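Local coordinates for protein exotoxin 6 (Staphylococcus aureus subsp. aureus Mu50, PDB 4ZYS) that probably acts as a secreted superantigen-like exotoxin that helps the bacterium evade host immunity, perhaps through sugar binding, at residues Ile40-Ile51 / Asn66-Leu74. Numbering follows the deposited sequence.
Sequences IDVIVDNQYSQI and NSNIDVFIL
With CG1 anti to the carbonyl carbon in both Ile51 (chi1 -48°) and Ile73, the Ile51 branch is carried across to the other isoleucine, and the side chains meet at about a right angle, Ile51 CD1 3.9 Å from Ile73 CG1. The same Ile51 methyl reaches Val71 CG1, which also receives Val42 CG2 at 4.1 Å as the two valines pass side by side, running opposite ways. Val71 thus has a neighbour from each strand of the hairpin, while its other branch, CG2, faces Val44 CG2 more loosely at 4.4 Å. Farther along, the extended chi1 of Ile40 (-174°) sends CG1 toward segment 66-74, where its terminal CD1 lies 4.2 Å from Ile69 CD1 and 4.1 Å from Asn66 ND2, an amide nitrogen that is hydrogen-bonded to Lys62 O. Ser49 adds a buried hydroxyl: its OG rests 3.7 Å from Ile73 CG2 yet is hydrogen-bonded to Asn84 ND2. Val90 on strand 84-92 packs against Ile40 and Ile51, and Phe61 against Asn66 and Ile69. Both hairpin strands run nearly perpendicular to 69-74 (95° for 47-51) and join it by side chains alone, an example of orthogonal beta packing across the closed barrel of the superantigen-like OB-fold domain.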
loop_
_atom_site.group_PDB
_atom_site.type_symbol
_atom_site.label_atom_id
_atom_site.label_comp_id
_atom_site.label_asym_id
_atom_site.label_seq_id
_atom_site.Cartn_x
_atom_site.Cartn_y
_atom_site.Cartn_z
ATOM N N ILE A 40 -13.342 6.999 -6.869
ATOM C CA ILE A 40 -13.876 5.769 -7.432
ATOM C C ILE A 40 -14.675 5.092 -6.310
ATOM O O ILE A 40 -14.161 4.943 -5.200
ATOM C CB ILE A 40 -12.804 4.841 -8.108
ATOM C CG1 ILE A 40 -13.436 3.633 -8.805
ATOM C CG2 ILE A 40 -11.673 4.394 -7.172
ATOM C CD1 ILE A 40 -12.705 3.212 -10.158
ATOM N N ASP A 41 -15.958 4.772 -6.587
ATOM C CA ASP A 41 -16.864 4.095 -5.650
ATOM C C ASP A 41 -16.867 2.606 -5.939
ATOM O O ASP A 41 -16.939 2.226 -7.099
ATOM C CB ASP A 41 -18.303 4.637 -5.761
ATOM C CG ASP A 41 -18.560 5.985 -5.139
ATOM O OD1 ASP A 41 -17.674 6.485 -4.403
ATOM O OD2 ASP A 41 -19.616 6.578 -5.436
ATOM N N VAL A 42 -16.787 1.771 -4.901
ATOM C CA VAL A 42 -16.747 0.327 -5.033
ATOM C C VAL A 42 -17.662 -0.286 -3.984
ATOM O O VAL A 42 -17.679 0.184 -2.836
ATOM C CB VAL A 42 -15.293 -0.243 -4.886
ATOM C CG1 VAL A 42 -15.211 -1.705 -5.325
ATOM C CG2 VAL A 42 -14.267 0.573 -5.663
ATOM N N ILE A 43 -18.371 -1.377 -4.357
ATOM C CA ILE A 43 -19.147 -2.211 -3.427
ATOM C C ILE A 43 -18.407 -3.546 -3.300
ATOM O O ILE A 43 -18.117 -4.186 -4.307
ATOM C CB ILE A 43 -20.649 -2.393 -3.799
ATOM C CG1 ILE A 43 -21.448 -1.140 -3.398
ATOM C CG2 ILE A 43 -21.247 -3.634 -3.113
ATOM C CD1 ILE A 43 -22.868 -1.044 -3.904
ATOM N N VAL A 44 -18.030 -3.907 -2.080
ATOM C CA VAL A 44 -17.394 -5.185 -1.723
ATOM C C VAL A 44 -18.275 -5.778 -0.638
ATOM O O VAL A 44 -18.474 -5.105 0.352
ATOM C CB VAL A 44 -15.900 -5.052 -1.258
ATOM C CG1 VAL A 44 -15.374 -6.398 -0.757
ATOM C CG2 VAL A 44 -14.997 -4.500 -2.374
ATOM N N ASP A 45 -18.857 -6.990 -0.822
ATOM C CA ASP A 45 -19.712 -7.651 0.185
ATOM C C ASP A 45 -20.762 -6.703 0.797
ATOM O O ASP A 45 -20.880 -6.642 2.022
ATOM C CB ASP A 45 -18.849 -8.238 1.322
ATOM C CG ASP A 45 -17.793 -9.232 0.920
ATOM O OD1 ASP A 45 -18.045 -10.027 -0.022
ATOM O OD2 ASP A 45 -16.748 -9.279 1.598
ATOM N N ASN A 46 -21.476 -5.925 -0.044
ATOM C CA ASN A 46 -22.503 -4.950 0.354
ATOM C C ASN A 46 -21.945 -3.795 1.260
ATOM O O ASN A 46 -22.734 -3.088 1.910
ATOM C CB ASN A 46 -23.711 -5.637 1.007
ATOM C CG ASN A 46 -24.175 -6.889 0.278
ATOM O OD1 ASN A 46 -24.177 -7.997 0.828
ATOM N ND2 ASN A 46 -24.617 -6.739 -0.963
ATOM N N GLN A 47 -20.598 -3.602 1.257
ATOM C CA GLN A 47 -19.886 -2.545 1.978
ATOM C C GLN A 47 -19.468 -1.475 0.970
ATOM O O GLN A 47 -18.818 -1.788 -0.034
ATOM C CB GLN A 47 -18.644 -3.091 2.745
ATOM C CG GLN A 47 -18.849 -4.373 3.582
ATOM C CD GLN A 47 -20.012 -4.291 4.543
ATOM O OE1 GLN A 47 -19.999 -3.539 5.517
ATOM N NE2 GLN A 47 -21.069 -5.020 4.246
ATOM N N TYR A 48 -19.845 -0.234 1.219
ATOM C CA TYR A 48 -19.514 0.867 0.340
ATOM C C TYR A 48 -18.202 1.552 0.688
ATOM O O TYR A 48 -17.971 1.906 1.849
ATOM C CB TYR A 48 -20.621 1.898 0.390
ATOM C CG TYR A 48 -20.846 2.551 -0.946
ATOM C CD1 TYR A 48 -21.732 2.002 -1.868
ATOM C CD2 TYR A 48 -20.178 3.713 -1.295
ATOM C CE1 TYR A 48 -21.946 2.594 -3.108
ATOM C CE2 TYR A 48 -20.397 4.326 -2.528
ATOM C CZ TYR A 48 -21.294 3.768 -3.429
ATOM O OH TYR A 48 -21.537 4.342 -4.657
ATOM N N SER A 49 -17.367 1.780 -0.339
ATOM C CA SER A 49 -16.119 2.509 -0.190
ATOM C C SER A 49 -16.003 3.587 -1.242
ATOM O O SER A 49 -16.267 3.344 -2.418
ATOM C CB SER A 49 -14.906 1.586 -0.272
ATOM O OG SER A 49 -14.911 0.686 0.816
ATOM N N GLN A 50 -15.576 4.775 -0.809
ATOM C CA GLN A 50 -15.276 5.911 -1.667
ATOM C C GLN A 50 -13.782 6.045 -1.591
ATOM O O GLN A 50 -13.250 6.188 -0.493
ATOM C CB GLN A 50 -16.009 7.199 -1.229
ATOM C CG GLN A 50 -15.772 8.353 -2.186
ATOM C CD GLN A 50 -15.978 9.715 -1.553
ATOM O OE1 GLN A 50 -15.281 10.099 -0.606
ATOM N NE2 GLN A 50 -16.863 10.529 -2.135
ATOM N N ILE A 51 -13.101 5.923 -2.722
ATOM C CA ILE A 51 -11.651 5.960 -2.741
ATOM C C ILE A 51 -11.149 7.195 -3.481
ATOM O O ILE A 51 -11.463 7.377 -4.659
ATOM C CB ILE A 51 -11.059 4.668 -3.391
ATOM C CG1 ILE A 51 -11.694 3.364 -2.837
ATOM C CG2 ILE A 51 -9.526 4.652 -3.289
ATOM C CD1 ILE A 51 -11.428 2.068 -3.697
ATOM N N ASN A 66 -15.353 1.079 -14.401
ATOM C CA ASN A 66 -14.044 0.432 -14.487
ATOM C C ASN A 66 -14.238 -0.956 -13.904
ATOM O O ASN A 66 -14.357 -1.081 -12.687
ATOM C CB ASN A 66 -12.963 1.219 -13.736
ATOM C CG ASN A 66 -12.548 2.495 -14.418
ATOM O OD1 ASN A 66 -11.565 2.539 -15.164
ATOM N ND2 ASN A 66 -13.299 3.555 -14.192
ATOM N N SER A 67 -14.357 -1.986 -14.748
ATOM C CA SER A 67 -14.630 -3.344 -14.256
ATOM C C SER A 67 -13.429 -4.300 -14.331
ATOM O O SER A 67 -13.620 -5.523 -14.345
ATOM C CB SER A 67 -15.810 -3.945 -15.014
ATOM O OG SER A 67 -17.019 -3.458 -14.460
ATOM N N ASN A 68 -12.208 -3.758 -14.323
ATOM C CA ASN A 68 -10.969 -4.546 -14.413
ATOM C C ASN A 68 -9.986 -4.049 -13.341
ATOM O O ASN A 68 -8.813 -3.802 -13.620
ATOM C CB ASN A 68 -10.383 -4.366 -15.837
ATOM C CG ASN A 68 -10.018 -2.910 -16.168
ATOM O OD1 ASN A 68 -10.608 -1.929 -15.651
ATOM N ND2 ASN A 68 -8.980 -2.735 -16.972
ATOM N N ILE A 69 -10.474 -3.832 -12.128
ATOM C CA ILE A 69 -9.624 -3.239 -11.113
ATOM C C ILE A 69 -9.473 -4.134 -9.913
ATOM O O ILE A 69 -10.303 -5.017 -9.664
ATOM C CB ILE A 69 -10.155 -1.816 -10.683
ATOM C CG1 ILE A 69 -11.618 -1.841 -10.187
ATOM C CG2 ILE A 69 -9.972 -0.789 -11.786
ATOM C CD1 ILE A 69 -11.987 -0.782 -9.126
ATOM N N ASP A 70 -8.388 -3.897 -9.166
ATOM C CA ASP A 70 -8.133 -4.508 -7.866
ATOM C C ASP A 70 -8.138 -3.392 -6.869
ATOM O O ASP A 70 -7.733 -2.277 -7.197
ATOM C CB ASP A 70 -6.805 -5.287 -7.821
ATOM C CG ASP A 70 -6.734 -6.466 -8.769
ATOM O OD1 ASP A 70 -7.797 -6.851 -9.325
ATOM O OD2 ASP A 70 -5.618 -6.980 -8.989
ATOM N N VAL A 71 -8.619 -3.657 -5.650
ATOM C CA VAL A 71 -8.660 -2.612 -4.639
ATOM C C VAL A 71 -8.011 -3.122 -3.370
ATOM O O VAL A 71 -8.101 -4.306 -3.046
ATOM C CB VAL A 71 -10.089 -2.022 -4.381
ATOM C CG1 VAL A 71 -10.687 -1.450 -5.666
ATOM C CG2 VAL A 71 -11.037 -3.053 -3.758
ATOM N N PHE A 72 -7.287 -2.207 -2.698
ATOM C CA PHE A 72 -6.646 -2.365 -1.400
ATOM C C PHE A 72 -7.178 -1.209 -0.573
ATOM O O PHE A 72 -6.746 -0.071 -0.773
ATOM C CB PHE A 72 -5.113 -2.364 -1.533
ATOM C CG PHE A 72 -4.413 -2.744 -0.251
ATOM C CD1 PHE A 72 -4.093 -1.777 0.699
ATOM C CD2 PHE A 72 -4.085 -4.074 0.014
ATOM C CE1 PHE A 72 -3.476 -2.128 1.906
ATOM C CE2 PHE A 72 -3.433 -4.425 1.208
ATOM C CZ PHE A 72 -3.115 -3.444 2.141
ATOM N N ILE A 73 -8.196 -1.477 0.267
ATOM C CA ILE A 73 -8.934 -0.467 1.028
ATOM C C ILE A 73 -8.588 -0.517 2.520
ATOM O O ILE A 73 -8.720 -1.544 3.188
ATOM C CB ILE A 73 -10.484 -0.639 0.782
ATOM C CG1 ILE A 73 -10.857 -0.408 -0.715
ATOM C CG2 ILE A 73 -11.377 0.211 1.736
ATOM C CD1 ILE A 73 -12.169 -1.067 -1.138
ATOM N N LEU A 74 -8.209 0.639 3.030
ATOM C CA LEU A 74 -7.928 0.928 4.426
ATOM C C LEU A 74 -8.770 2.163 4.812
ATOM O O LEU A 74 -8.622 3.227 4.222
ATOM C CB LEU A 74 -6.409 1.152 4.625
ATOM C CG LEU A 74 -5.904 1.371 6.059
ATOM C CD1 LEU A 74 -4.445 1.050 6.135
ATOM C CD2 LEU A 74 -6.071 2.830 6.478
#